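PDB 3CLW: conserved exported protein from Bacteroides fragilis, which is of unknown function but probably hydrolyses O-glycosidic bonds in carbohydrates. Local coordinates for residues Arg52-Lys57 with Tyr399-Arg404; Ser182-Pro187 with Ser200-Ala205; Ile229-Asp234 with Cys273-Asp278; Lys461-Leu466 with Leu473-Glu478. All coordinates share one frame; numbering follows the deposited sequence.

Contact 1: Arg52-Lys57 with Tyr399-Arg404; sequences REFDEK and YSFFVR
Arg52 lays its guanidinium flat on one face of the Phe401 ring, the planes 19° apart and the two centres separated by 4.1 Å. Its chain bends once, at chi2 (-80°), which swings CD over that same face for a CH-pi contact before the group straightens out toward NE. Phe401 keeps CG anti to its backbone N (chi1 -175°) and therefore beside its own carbonyl carbon, so a single residue offers Arg52 both a ring face and an acceptor. Arg52 grips Phe401 O side-on: NE lies 2.9 Å from Phe401 O, NH2 is 3.2 Å from the same oxygen, and that oxygen sits in the guanidinium plane. At the rim of the ring, Phe401 CE1 approaches Glu53 O to 3.3 Å. The ring also turns an edge to the face of Phe54, a T-shaped pair in which Phe401 CE2 is 3.4 Å from Phe54 CE1. On the Arg404 side, Arg52 CG rests over one face of that guanidinium, 3.5 Å from Arg404 NH1, while Arg404 NH2 is held by Ser400 O and Ala64 O. The contact joins the loop after helix 39-50 to the chain leaving helix 391-400. With Arg52 NE and Arg404 NE 4.5 Å apart, two like charges stand close; the carbonyl oxygens and the aromatic face may offset part of their repulsion.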
loop_
_atom_site.group_PDB
_atom_site.type_symbol
_atom_site.label_atom_id
_atom_site.label_comp_id
_atom_site.label_asym_id
_atom_site.label_seq_id
_atom_site.Cartn_x
_atom_site.Cartn_y
_atom_site.Cartn_z
ATOM N N ARG A 52 -11.380 9.744 9.993
ATOM C CA ARG A 52 -11.856 10.607 8.918
ATOM C C ARG A 52 -12.685 11.774 9.505
ATOM O O ARG A 52 -13.910 11.740 9.511
ATOM C CB ARG A 52 -12.653 9.790 7.874
ATOM C CG ARG A 52 -12.568 10.320 6.436
ATOM C CD ARG A 52 -13.491 11.485 6.206
ATOM N NE ARG A 52 -13.320 12.063 4.875
ATOM C CZ ARG A 52 -14.073 13.044 4.391
ATOM N NH1 ARG A 52 -15.031 13.570 5.134
ATOM N NH2 ARG A 52 -13.822 13.543 3.194
ATOM N N GLU A 53 -11.987 12.793 10.000
ATOM C CA GLU A 53 -12.612 13.974 10.617
ATOM C C GLU A 53 -11.818 15.212 10.276
ATOM O O GLU A 53 -10.637 15.146 9.889
ATOM C CB GLU A 53 -12.657 13.864 12.148
ATOM C CG GLU A 53 -13.281 12.589 12.670
ATOM C CD GLU A 53 -14.530 12.812 13.494
ATOM O OE1 GLU A 53 -15.653 12.567 12.973
ATOM O OE2 GLU A 53 -14.387 13.221 14.669
ATOM N N PHE A 54 -12.480 16.353 10.459
ATOM C CA PHE A 54 -11.857 17.649 10.287
ATOM C C PHE A 54 -11.597 18.192 11.676
ATOM O O PHE A 54 -12.340 17.898 12.610
ATOM C CB PHE A 54 -12.766 18.589 9.487
ATOM C CG PHE A 54 -13.126 18.075 8.103
ATOM C CD1 PHE A 54 -12.317 18.338 7.014
ATOM C CD2 PHE A 54 -14.287 17.367 7.893
ATOM C CE1 PHE A 54 -12.656 17.892 5.750
ATOM C CE2 PHE A 54 -14.640 16.923 6.615
ATOM C CZ PHE A 54 -13.827 17.187 5.557
ATOM N N ASP A 55 -10.514 18.946 11.817
ATOM C CA ASP A 55 -10.250 19.722 13.015
ATOM C C ASP A 55 -11.199 20.929 13.116
ATOM O O ASP A 55 -12.135 21.085 12.308
ATOM C CB ASP A 55 -8.767 20.146 13.060
ATOM C CG ASP A 55 -8.407 21.260 12.073
ATOM O OD1 ASP A 55 -9.262 21.944 11.500
ATOM O OD2 ASP A 55 -7.208 21.484 11.867
ATOM N N GLU A 56 -10.911 21.813 14.067
ATOM C CA GLU A 56 -11.809 22.952 14.413
ATOM C C GLU A 56 -11.933 23.945 13.253
ATOM O O GLU A 56 -12.977 24.574 13.066
ATOM C CB GLU A 56 -11.344 23.656 15.723
ATOM N N LYS A 57 -10.869 24.056 12.461
ATOM C CA LYS A 57 -10.812 25.014 11.345
ATOM C C LYS A 57 -11.167 24.427 9.967
ATOM O O LYS A 57 -11.075 25.117 8.961
ATOM C CB LYS A 57 -9.432 25.667 11.311
ATOM N N TYR A 399 -5.473 12.349 -1.567
ATOM C CA TYR A 399 -6.216 11.239 -2.151
ATOM C C TYR A 399 -7.048 10.488 -1.115
ATOM O O TYR A 399 -8.290 10.486 -1.193
ATOM C CB TYR A 399 -5.256 10.279 -2.835
ATOM C CG TYR A 399 -4.619 10.830 -4.072
ATOM C CD1 TYR A 399 -5.285 10.790 -5.306
ATOM C CD2 TYR A 399 -3.326 11.375 -4.033
ATOM C CE1 TYR A 399 -4.680 11.291 -6.479
ATOM C CE2 TYR A 399 -2.720 11.869 -5.198
ATOM C CZ TYR A 399 -3.414 11.823 -6.404
ATOM O OH TYR A 399 -2.809 12.313 -7.534
ATOM N N SER A 400 -6.352 9.868 -0.144
ATOM C CA SER A 400 -6.977 8.926 0.772
ATOM C C SER A 400 -8.120 9.463 1.581
ATOM O O SER A 400 -9.090 8.739 1.807
ATOM C CB SER A 400 -5.937 8.214 1.674
ATOM O OG SER A 400 -5.308 9.083 2.615
ATOM N N PHE A 401 -8.037 10.719 2.016
ATOM C CA PHE A 401 -9.071 11.307 2.924
ATOM C C PHE A 401 -10.398 11.561 2.169
ATOM O O PHE A 401 -11.476 11.472 2.744
ATOM C CB PHE A 401 -8.523 12.615 3.583
ATOM C CG PHE A 401 -9.435 13.244 4.623
ATOM C CD1 PHE A 401 -9.272 12.966 5.975
ATOM C CD2 PHE A 401 -10.417 14.163 4.256
ATOM C CE1 PHE A 401 -10.095 13.598 6.973
ATOM C CE2 PHE A 401 -11.265 14.785 5.234
ATOM C CZ PHE A 401 -11.095 14.497 6.587
ATOM N N PHE A 402 -10.285 11.844 0.864
ATOM C CA PHE A 402 -11.411 12.224 0.009
ATOM C C PHE A 402 -11.876 11.138 -1.018
ATOM O O PHE A 402 -13.053 11.073 -1.399
ATOM C CB PHE A 402 -11.032 13.512 -0.712
ATOM C CG PHE A 402 -10.794 14.677 0.218
ATOM C CD1 PHE A 402 -11.872 15.352 0.791
ATOM C CD2 PHE A 402 -9.491 15.083 0.534
ATOM C CE1 PHE A 402 -11.667 16.431 1.647
ATOM C CE2 PHE A 402 -9.271 16.142 1.390
ATOM C CZ PHE A 402 -10.367 16.822 1.959
ATOM N N VAL A 403 -10.948 10.286 -1.440
ATOM C CA VAL A 403 -11.248 9.198 -2.386
ATOM C C VAL A 403 -11.588 7.905 -1.627
ATOM O O VAL A 403 -10.706 7.132 -1.264
ATOM C CB VAL A 403 -10.102 8.987 -3.443
ATOM C CG1 VAL A 403 -10.562 8.005 -4.543
ATOM C CG2 VAL A 403 -9.718 10.319 -4.104
ATOM N N ARG A 404 -12.870 7.700 -1.383
ATOM C CA ARG A 404 -13.353 6.671 -0.446
ATOM C C ARG A 404 -13.738 5.347 -1.133
ATOM O O ARG A 404 -14.087 5.346 -2.317
ATOM C CB ARG A 404 -14.590 7.205 0.291
ATOM C CG ARG A 404 -14.382 8.442 1.129
ATOM C CD ARG A 404 -14.092 8.040 2.565
ATOM N NE ARG A 404 -12.689 8.154 2.805
ATOM C CZ ARG A 404 -12.080 7.782 3.910
ATOM N NH1 ARG A 404 -12.716 7.176 4.902
ATOM N NH2 ARG A 404 -10.781 7.967 3.968
#

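Contact 2: Ser182-Pro187 with Ser200-Ala205; sequences SPNNEP and SFATKA
The Phe201 ring meets Pro187 O obliquely, with CD1 3.0 Å from that oxygen; on the other flat group, the Asn184 amide, ND2 touches Ala202 CB. Both belong to the long loop between strand 178-182 and helix 204-221 of a TIM barrel, which folds back on itself here. Asn185 and Glu186 follow the fourth barrel strand, where related retaining glycosidases carry an Asn-Glu pair, and Glu186 OE2 bonds His277 ND1. Pro187 O takes the one direct hydrogen bond between the segments. It accepts from Ala202 N at 2.8 Å, a straight bond (164°) that lies in the carbonyl plane on a lone pair, and Phe201 CA adds a CA-H...O contact to the same oxygen at 3.3 Å. Beside it, Pro187 CB packs on Ala202 CB, 3.7 Å away. Phe201 has CG anti to its backbone N (chi1 175°), and this leaves CG 3.6 Å from Pro187 O, so that the ring starts out next to the acceptor. Ser200 OG donates to Phe201 O at 2.7 Å and also bonds Asn151 N, and Thr203 then caps helix 204-221. Two waters bridge the two arms of the loop. One links Asn185 O to Ser200 N. The other accepts from Asn184 ND2 at 2.9 Å and donates to Ser200 O at 2.8 Å.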
loop_
_atom_site.group_PDB
_atom_site.type_symbol
_atom_site.label_atom_id
_atom_site.label_comp_id
_atom_site.label_asym_id
_atom_site.label_seq_id
_atom_site.Cartn_x
_atom_site.Cartn_y
_atom_site.Cartn_z
ATOM N N SER A 182 -2.571 -12.336 2.109
ATOM C CA SER A 182 -1.470 -12.266 1.170
ATOM C C SER A 182 -0.317 -13.173 1.642
ATOM O O SER A 182 0.451 -12.808 2.526
ATOM C CB SER A 182 -1.069 -10.807 0.987
ATOM O OG SER A 182 -0.039 -10.691 0.052
ATOM N N PRO A 183 -0.230 -14.402 1.081
ATOM C CA PRO A 183 0.685 -15.413 1.645
ATOM C C PRO A 183 2.164 -15.188 1.312
ATOM O O PRO A 183 3.048 -15.647 2.058
ATOM C CB PRO A 183 0.170 -16.732 1.029
ATOM C CG PRO A 183 -0.358 -16.308 -0.328
ATOM C CD PRO A 183 -0.976 -14.924 -0.088
ATOM N N ASN A 184 2.445 -14.457 0.245
ATOM C CA ASN A 184 3.839 -14.330 -0.210
ATOM C C ASN A 184 4.209 -12.897 -0.536
ATOM O O ASN A 184 3.422 -12.177 -1.179
ATOM C CB ASN A 184 4.072 -15.191 -1.457
ATOM C CG ASN A 184 3.867 -16.685 -1.192
ATOM O OD1 ASN A 184 2.722 -17.172 -1.107
ATOM N ND2 ASN A 184 4.987 -17.427 -1.068
ATOM N N ASN A 185 5.392 -12.487 -0.082
ATOM C CA ASN A 185 5.897 -11.155 -0.342
ATOM C C ASN A 185 7.123 -11.172 -1.229
ATOM O O ASN A 185 8.058 -11.952 -1.007
ATOM C CB ASN A 185 6.297 -10.470 0.957
ATOM C CG ASN A 185 6.812 -9.054 0.732
ATOM O OD1 ASN A 185 6.099 -8.230 0.163
ATOM N ND2 ASN A 185 8.036 -8.757 1.209
ATOM N N GLU A 186 7.134 -10.290 -2.212
ATOM C CA GLU A 186 8.267 -10.172 -3.128
ATOM C C GLU A 186 8.940 -11.545 -3.413
ATOM O O GLU A 186 10.110 -11.744 -3.123
ATOM C CB GLU A 186 9.237 -9.104 -2.609
ATOM C CG GLU A 186 8.543 -7.751 -2.439
ATOM C CD GLU A 186 9.475 -6.584 -2.118
ATOM O OE1 GLU A 186 10.649 -6.808 -1.805
ATOM O OE2 GLU A 186 9.034 -5.421 -2.200
ATOM N N PRO A 187 8.171 -12.500 -3.978
ATOM C CA PRO A 187 8.720 -13.844 -4.211
ATOM C C PRO A 187 9.830 -13.897 -5.285
ATOM O O PRO A 187 10.577 -14.868 -5.346
ATOM C CB PRO A 187 7.485 -14.667 -4.613
ATOM C CG PRO A 187 6.579 -13.705 -5.225
ATOM C CD PRO A 187 6.773 -12.403 -4.444
ATOM N N SER A 200 11.039 -14.971 1.858
ATOM C CA SER A 200 11.267 -16.114 0.969
ATOM C C SER A 200 11.040 -15.827 -0.519
ATOM O O SER A 200 10.023 -15.265 -0.923
ATOM C CB SER A 200 10.445 -17.345 1.367
ATOM O OG SER A 200 10.884 -18.471 0.584
ATOM N N PHE A 201 12.014 -16.237 -1.318
ATOM C CA PHE A 201 11.841 -16.450 -2.750
ATOM C C PHE A 201 10.685 -17.422 -2.961
ATOM O O PHE A 201 10.416 -18.257 -2.109
ATOM C CB PHE A 201 13.133 -17.052 -3.331
ATOM C CG PHE A 201 13.035 -17.423 -4.791
ATOM C CD1 PHE A 201 13.076 -16.437 -5.780
ATOM C CD2 PHE A 201 12.910 -18.748 -5.177
ATOM C CE1 PHE A 201 13.000 -16.774 -7.118
ATOM C CE2 PHE A 201 12.832 -19.089 -6.530
ATOM C CZ PHE A 201 12.880 -18.098 -7.493
ATOM N N ALA A 202 9.993 -17.317 -4.076
ATOM C CA ALA A 202 9.051 -18.369 -4.446
ATOM C C ALA A 202 8.805 -18.374 -5.948
ATOM O O ALA A 202 8.826 -17.319 -6.574
ATOM C CB ALA A 202 7.699 -18.237 -3.665
ATOM N N THR A 203 8.562 -19.558 -6.503
ATOM C CA THR A 203 8.280 -19.703 -7.929
ATOM C C THR A 203 6.764 -19.615 -8.187
ATOM O O THR A 203 5.966 -19.656 -7.242
ATOM C CB THR A 203 8.790 -21.057 -8.492
ATOM O OG1 THR A 203 7.950 -22.099 -8.009
ATOM C CG2 THR A 203 10.252 -21.341 -8.093
ATOM N N LYS A 204 6.377 -19.475 -9.454
ATOM C CA LYS A 204 4.959 -19.458 -9.781
ATOM C C LYS A 204 4.302 -20.782 -9.394
ATOM O O LYS A 204 3.143 -20.787 -8.968
ATOM C CB LYS A 204 4.688 -19.105 -11.238
ATOM C CG LYS A 204 5.103 -17.700 -11.592
ATOM C CD LYS A 204 4.658 -17.335 -12.987
ATOM C CE LYS A 204 5.508 -17.982 -14.106
ATOM N NZ LYS A 204 6.931 -17.615 -13.963
ATOM N N ALA A 205 5.043 -21.890 -9.500
ATOM C CA ALA A 205 4.507 -23.166 -9.026
ATOM C C ALA A 205 4.204 -23.105 -7.532
ATOM O O ALA A 205 3.172 -23.599 -7.087
ATOM C CB ALA A 205 5.432 -24.348 -9.374
HETATM O O HOH W 1 7.384 -15.976 -0.478
HETATM O O HOH W 2 9.309 -12.818 1.174
#

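Contact 3: Ile229-Asp234 with Cys273-Asp278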
loop_
_atom_site.group_PDB
_atom_site.type_symbol
_atom_site.label_atom_id
_atom_site.label_comp_id
_atom_site.label_asym_id
_atom_site.label_seq_id
_atom_site.Cartn_x
_atom_site.Cartn_y
_atom_site.Cartn_z
ATOM N N ILE A 229 -2.304 -12.105 -4.484
ATOM C CA ILE A 229 -0.940 -12.388 -4.933
ATOM C C ILE A 229 -0.629 -11.416 -6.063
ATOM O O ILE A 229 -1.528 -10.792 -6.575
ATOM C CB ILE A 229 -0.805 -13.897 -5.402
ATOM C CG1 ILE A 229 -1.779 -14.191 -6.547
ATOM C CG2 ILE A 229 -1.070 -14.847 -4.224
ATOM C CD1 ILE A 229 -1.350 -15.294 -7.475
ATOM N N PRO A 230 0.631 -11.344 -6.530
ATOM C CA PRO A 230 1.851 -11.973 -6.003
ATOM C C PRO A 230 2.758 -11.098 -5.153
ATOM O O PRO A 230 3.756 -11.605 -4.628
ATOM C CB PRO A 230 2.582 -12.385 -7.276
ATOM C CG PRO A 230 2.214 -11.279 -8.250
ATOM C CD PRO A 230 0.856 -10.754 -7.868
ATOM N N GLU A 231 2.458 -9.803 -5.030
ATOM C CA GLU A 231 3.308 -8.893 -4.227
ATOM C C GLU A 231 4.754 -8.872 -4.729
ATOM O O GLU A 231 5.715 -8.816 -3.923
ATOM C CB GLU A 231 3.298 -9.262 -2.731
ATOM C CG GLU A 231 1.920 -9.412 -2.127
ATOM C CD GLU A 231 1.378 -8.120 -1.508
ATOM O OE1 GLU A 231 0.387 -8.219 -0.738
ATOM O OE2 GLU A 231 1.932 -7.019 -1.781
ATOM N N VAL A 232 4.913 -8.913 -6.051
ATOM C CA VAL A 232 6.263 -8.798 -6.635
ATOM C C VAL A 232 6.952 -7.453 -6.298
ATOM O O VAL A 232 6.323 -6.393 -6.320
ATOM C CB VAL A 232 6.310 -9.102 -8.190
ATOM C CG1 VAL A 232 6.220 -10.652 -8.460
ATOM C CG2 VAL A 232 5.269 -8.336 -8.964
ATOM N N GLY A 233 8.242 -7.514 -5.999
ATOM C CA GLY A 233 8.973 -6.320 -5.576
ATOM C C GLY A 233 9.136 -5.231 -6.615
ATOM O O GLY A 233 9.369 -4.070 -6.283
ATOM N N ASP A 234 9.010 -5.613 -7.879
ATOM C CA ASP A 234 9.227 -4.721 -9.018
ATOM C C ASP A 234 8.150 -5.078 -10.039
ATOM O O ASP A 234 7.922 -6.274 -10.319
ATOM C CB ASP A 234 10.653 -4.928 -9.582
ATOM C CG ASP A 234 11.064 -3.854 -10.612
ATOM O OD1 ASP A 234 10.233 -3.459 -11.457
ATOM O OD2 ASP A 234 12.239 -3.427 -10.595
ATOM N N CYS A 273 -7.482 -9.781 -8.736
ATOM C CA CYS A 273 -6.649 -8.591 -8.589
ATOM C C CYS A 273 -5.205 -9.061 -8.543
ATOM O O CYS A 273 -4.884 -10.083 -7.931
ATOM C CB CYS A 273 -6.987 -7.856 -7.276
ATOM S SG CYS A 273 -6.066 -6.341 -6.970
ATOM N N VAL A 274 -4.336 -8.319 -9.210
ATOM C CA VAL A 274 -2.888 -8.552 -9.178
ATOM C C VAL A 274 -2.255 -7.464 -8.281
ATOM O O VAL A 274 -2.544 -6.277 -8.448
ATOM C CB VAL A 274 -2.318 -8.449 -10.608
ATOM C CG1 VAL A 274 -0.788 -8.564 -10.636
ATOM C CG2 VAL A 274 -2.955 -9.467 -11.521
ATOM N N ALA A 275 -1.408 -7.876 -7.344
ATOM C CA ALA A 275 -0.676 -6.943 -6.480
ATOM C C ALA A 275 0.793 -6.884 -6.815
ATOM O O ALA A 275 1.470 -7.914 -6.846
ATOM C CB ALA A 275 -0.851 -7.310 -4.971
ATOM N N ALA A 276 1.286 -5.675 -7.050
ATOM C CA ALA A 276 2.721 -5.453 -7.202
ATOM C C ALA A 276 3.137 -4.154 -6.519
ATOM O O ALA A 276 2.305 -3.280 -6.262
ATOM C CB ALA A 276 3.129 -5.433 -8.685
ATOM N N HIS A 277 4.434 -4.048 -6.246
ATOM C CA HIS A 277 5.022 -2.890 -5.567
ATOM C C HIS A 277 5.598 -1.898 -6.554
ATOM O O HIS A 277 6.027 -2.278 -7.649
ATOM C CB HIS A 277 6.085 -3.378 -4.578
ATOM C CG HIS A 277 5.554 -4.376 -3.593
ATOM N ND1 HIS A 277 6.357 -5.074 -2.720
ATOM C CD2 HIS A 277 4.295 -4.826 -3.385
ATOM C CE1 HIS A 277 5.615 -5.891 -1.995
ATOM N NE2 HIS A 277 4.356 -5.734 -2.356
ATOM N N ASP A 278 5.574 -0.629 -6.165
ATOM C CA ASP A 278 6.057 0.503 -6.976
ATOM C C ASP A 278 7.578 0.637 -7.051
ATOM O O ASP A 278 8.089 1.443 -7.828
ATOM C CB ASP A 278 5.517 1.797 -6.393
ATOM C CG ASP A 278 4.049 1.964 -6.634
ATOM O OD1 ASP A 278 3.643 2.089 -7.812
ATOM O OD2 ASP A 278 3.304 1.996 -5.636
HETATM O O HOH W 3 -4.822 -11.991 -6.401
#
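Glu231 OE2 is gripped from two quarters: His277 NE2 donates to it at 2.8 Å, and Ser311 OG bonds the same oxygen. The histidine bond is straight (160°), lies in the plane of its ring and reaches the carboxylate on the anti side, with ring and carboxylate planes 68° apart. Glu231 bends at chi2 (-92°), which places CD within 4.2 Å of Ala275 CB. Its other oxygen, OE1, forms a salt bridge with Arg69 and bonds Ser182 OG. Glu231 O lies over one face of the His277 ring. Between the parallel backbones, Ala275 N donates to Ile229 O at 3.0 Å and His277 N to Val232 O at 3.0 Å, the latter nearly along the C=O axis; Glu231 N to Ala275 O is weak. The register slips by one between Pro230 and Val232, a beta bulge that follows the cis peptide before Pro230. Val232 CG2 packs on Ala276 CB at 3.6 Å. The cluster lies at the C-terminal ends of neighbouring parallel strands, the end of a TIM barrel where active sites of this fold are found, consistent with a glycosidase site.

Contact 4: Lys461-Leu466 with Leu473-Glu478; sequences KGKVYL and LRYMGE
Val464 bonds through its backbone to Met476 and Gly477, and Leu466 to Arg474. Val464 O accepts from Met476 N at 2.6 Å and Val464 N reaches Gly477 O, while Leu466 and Arg474 exchange both of theirs. The ladder is bulged twice: Leu473 and Arg474 both face Leu466, a G1 bulge, and the register slips by one between Lys463 and Tyr465. Inside that slip, Gly477 has a positive phi (78°); its N lies over the centre of the Tyr475 ring. Charge enters at the far end, where Lys461 NZ makes a salt bridge to Glu478 OE2 at 2.8 Å, approaching from above the carboxylate plane. The aromatic pair is oblique: Tyr475 CG, anti to its backbone N (chi1 172°), lies 3.9 Å from Tyr465 CE1, and Tyr475 CD1 sits over one face of the Tyr465 ring, 3.3 Å from the same CE1. Lys463 CB lies at the edge of Tyr475 and Lys463 CG approaches its OH. Apolar contacts fall on both faces. On the face of the tyrosines Leu473 CD1 packs on Tyr465 CB at 3.6 Å; on the other, Met476 CG lies 3.8 Å from Leu466 CB, and Met476 CB near Val464 CG1. Strands 461-467 and 474-480, joined by a short connection, form an antiparallel beta hairpin with two bulges, and strand 490-495 pairs with 461-467.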
loop_
_atom_site.group_PDB
_atom_site.type_symbol
_atom_site.label_atom_id
_atom_site.label_comp_id
_atom_site.label_asym_id
_atom_site.label_seq_id
_atom_site.Cartn_x
_atom_site.Cartn_y
_atom_site.Cartn_z
ATOM N N LYS A 461 -18.867 26.024 -7.628
ATOM C CA LYS A 461 -17.848 26.022 -6.570
ATOM C C LYS A 461 -17.458 24.644 -6.008
ATOM O O LYS A 461 -18.224 23.665 -6.099
ATOM C CB LYS A 461 -18.229 26.963 -5.424
ATOM C CG LYS A 461 -19.521 26.615 -4.735
ATOM C CD LYS A 461 -19.875 27.678 -3.705
ATOM C CE LYS A 461 -21.278 27.474 -3.092
ATOM N NZ LYS A 461 -21.407 26.193 -2.324
ATOM N N GLY A 462 -16.253 24.600 -5.434
ATOM C CA GLY A 462 -15.780 23.466 -4.660
ATOM C C GLY A 462 -14.891 23.864 -3.495
ATOM O O GLY A 462 -14.266 24.914 -3.511
ATOM N N LYS A 463 -14.849 23.016 -2.476
ATOM C CA LYS A 463 -13.921 23.175 -1.368
ATOM C C LYS A 463 -12.522 22.748 -1.770
ATOM O O LYS A 463 -12.329 21.720 -2.432
ATOM C CB LYS A 463 -14.416 22.402 -0.151
ATOM C CG LYS A 463 -15.657 23.033 0.433
ATOM C CD LYS A 463 -16.282 22.212 1.554
ATOM C CE LYS A 463 -17.470 22.956 2.115
ATOM N NZ LYS A 463 -17.940 22.360 3.384
ATOM N N VAL A 464 -11.547 23.566 -1.404
ATOM C CA VAL A 464 -10.187 23.313 -1.802
ATOM C C VAL A 464 -9.359 22.988 -0.564
ATOM O O VAL A 464 -9.492 23.653 0.488
ATOM C CB VAL A 464 -9.595 24.509 -2.572
ATOM C CG1 VAL A 464 -8.105 24.340 -2.794
ATOM C CG2 VAL A 464 -10.322 24.704 -3.882
ATOM N N TYR A 465 -8.527 21.946 -0.707
ATOM C CA TYR A 465 -7.593 21.482 0.323
ATOM C C TYR A 465 -6.222 21.375 -0.309
ATOM O O TYR A 465 -6.074 20.770 -1.372
ATOM C CB TYR A 465 -8.052 20.142 0.863
ATOM C CG TYR A 465 -9.460 20.158 1.390
ATOM C CD1 TYR A 465 -9.719 20.409 2.750
ATOM C CD2 TYR A 465 -10.553 19.928 0.544
ATOM C CE1 TYR A 465 -11.044 20.418 3.241
ATOM C CE2 TYR A 465 -11.863 19.929 1.030
ATOM C CZ TYR A 465 -12.104 20.189 2.369
ATOM O OH TYR A 465 -13.405 20.191 2.856
ATOM N N LEU A 466 -5.220 21.958 0.341
ATOM C CA LEU A 466 -3.939 22.259 -0.292
ATOM C C LEU A 466 -2.729 21.847 0.544
ATOM O O LEU A 466 -2.652 22.185 1.740
ATOM C CB LEU A 466 -3.874 23.762 -0.563
ATOM C CG LEU A 466 -2.882 24.364 -1.547
ATOM C CD1 LEU A 466 -3.098 23.765 -2.919
ATOM C CD2 LEU A 466 -3.081 25.863 -1.622
ATOM N N LEU A 473 -2.223 19.829 3.904
ATOM C CA LEU A 473 -3.641 19.648 3.538
ATOM C C LEU A 473 -4.548 20.646 4.261
ATOM O O LEU A 473 -5.418 20.287 5.054
ATOM C CB LEU A 473 -4.094 18.190 3.730
ATOM C CG LEU A 473 -5.347 17.756 2.952
ATOM C CD1 LEU A 473 -5.183 17.962 1.440
ATOM C CD2 LEU A 473 -5.656 16.311 3.243
ATOM N N ARG A 474 -4.315 21.916 3.971
ATOM C CA ARG A 474 -5.020 23.018 4.622
ATOM C C ARG A 474 -6.280 23.323 3.859
ATOM O O ARG A 474 -6.259 23.417 2.634
ATOM C CB ARG A 474 -4.157 24.278 4.617
ATOM C CG ARG A 474 -2.957 24.237 5.505
ATOM C CD ARG A 474 -3.334 24.377 6.963
ATOM N NE ARG A 474 -3.445 23.054 7.564
ATOM C CZ ARG A 474 -3.641 22.835 8.859
ATOM N NH1 ARG A 474 -3.730 21.582 9.293
ATOM N NH2 ARG A 474 -3.736 23.862 9.723
ATOM N N TYR A 475 -7.377 23.497 4.579
ATOM C CA TYR A 475 -8.621 23.854 3.947
ATOM C C TYR A 475 -8.570 25.320 3.477
ATOM O O TYR A 475 -8.216 26.216 4.256
ATOM C CB TYR A 475 -9.800 23.601 4.890
ATOM C CG TYR A 475 -11.126 24.120 4.369
ATOM C CD1 TYR A 475 -11.608 23.713 3.127
ATOM C CD2 TYR A 475 -11.895 25.013 5.121
ATOM C CE1 TYR A 475 -12.810 24.168 2.641
ATOM C CE2 TYR A 475 -13.116 25.486 4.635
ATOM C CZ TYR A 475 -13.567 25.059 3.392
ATOM O OH TYR A 475 -14.778 25.499 2.876
ATOM N N MET A 476 -8.926 25.549 2.211
ATOM C CA MET A 476 -8.786 26.870 1.613
ATOM C C MET A 476 -10.116 27.556 1.291
ATOM O O MET A 476 -10.146 28.531 0.535
ATOM C CB MET A 476 -7.891 26.805 0.369
ATOM C CG MET A 476 -6.475 26.261 0.622
ATOM S SD MET A 476 -5.370 27.184 1.736
ATOM C CE MET A 476 -5.041 28.612 0.700
ATOM N N GLY A 477 -11.210 27.060 1.869
ATOM C CA GLY A 477 -12.544 27.599 1.620
ATOM C C GLY A 477 -13.168 27.157 0.298
ATOM O O GLY A 477 -12.524 26.472 -0.515
ATOM N N GLU A 478 -14.425 27.554 0.077
ATOM C CA GLU A 478 -15.083 27.305 -1.203
ATOM C C GLU A 478 -14.531 28.248 -2.250
ATOM O O GLU A 478 -14.402 29.448 -2.015
ATOM C CB GLU A 478 -16.596 27.438 -1.097
ATOM C CG GLU A 478 -17.258 26.176 -0.613
ATOM C CD GLU A 478 -18.698 26.372 -0.172
ATOM O OE1 GLU A 478 -19.020 27.449 0.384
ATOM O OE2 GLU A 478 -19.510 25.430 -0.363
#

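In the fold
Contacts 2 and 3 sit 10 Å apart, centre to centre, in the TIM barrel: contact 2 in the loop between strand 178-182 and helix 204-221, contact 3 on the next two strands, 226-232 and 270-276. Side chains of the two bond directly and build one polar cluster. Contacts 1 and 4, with centres 11 Å apart, lie on the opposite side of the chain's centre from contact 2, where Phe402 and Phe54 pack against Tyr465 of the hairpin. Contact 1 spans the chain from an early loop to helix 391-400, enclosing contacts 2 and 3 in sequence; contact 4 follows it. About 34 Å separates the centres of contacts 3 and 4, so the probable catalytic region is well removed from the C-terminal strands.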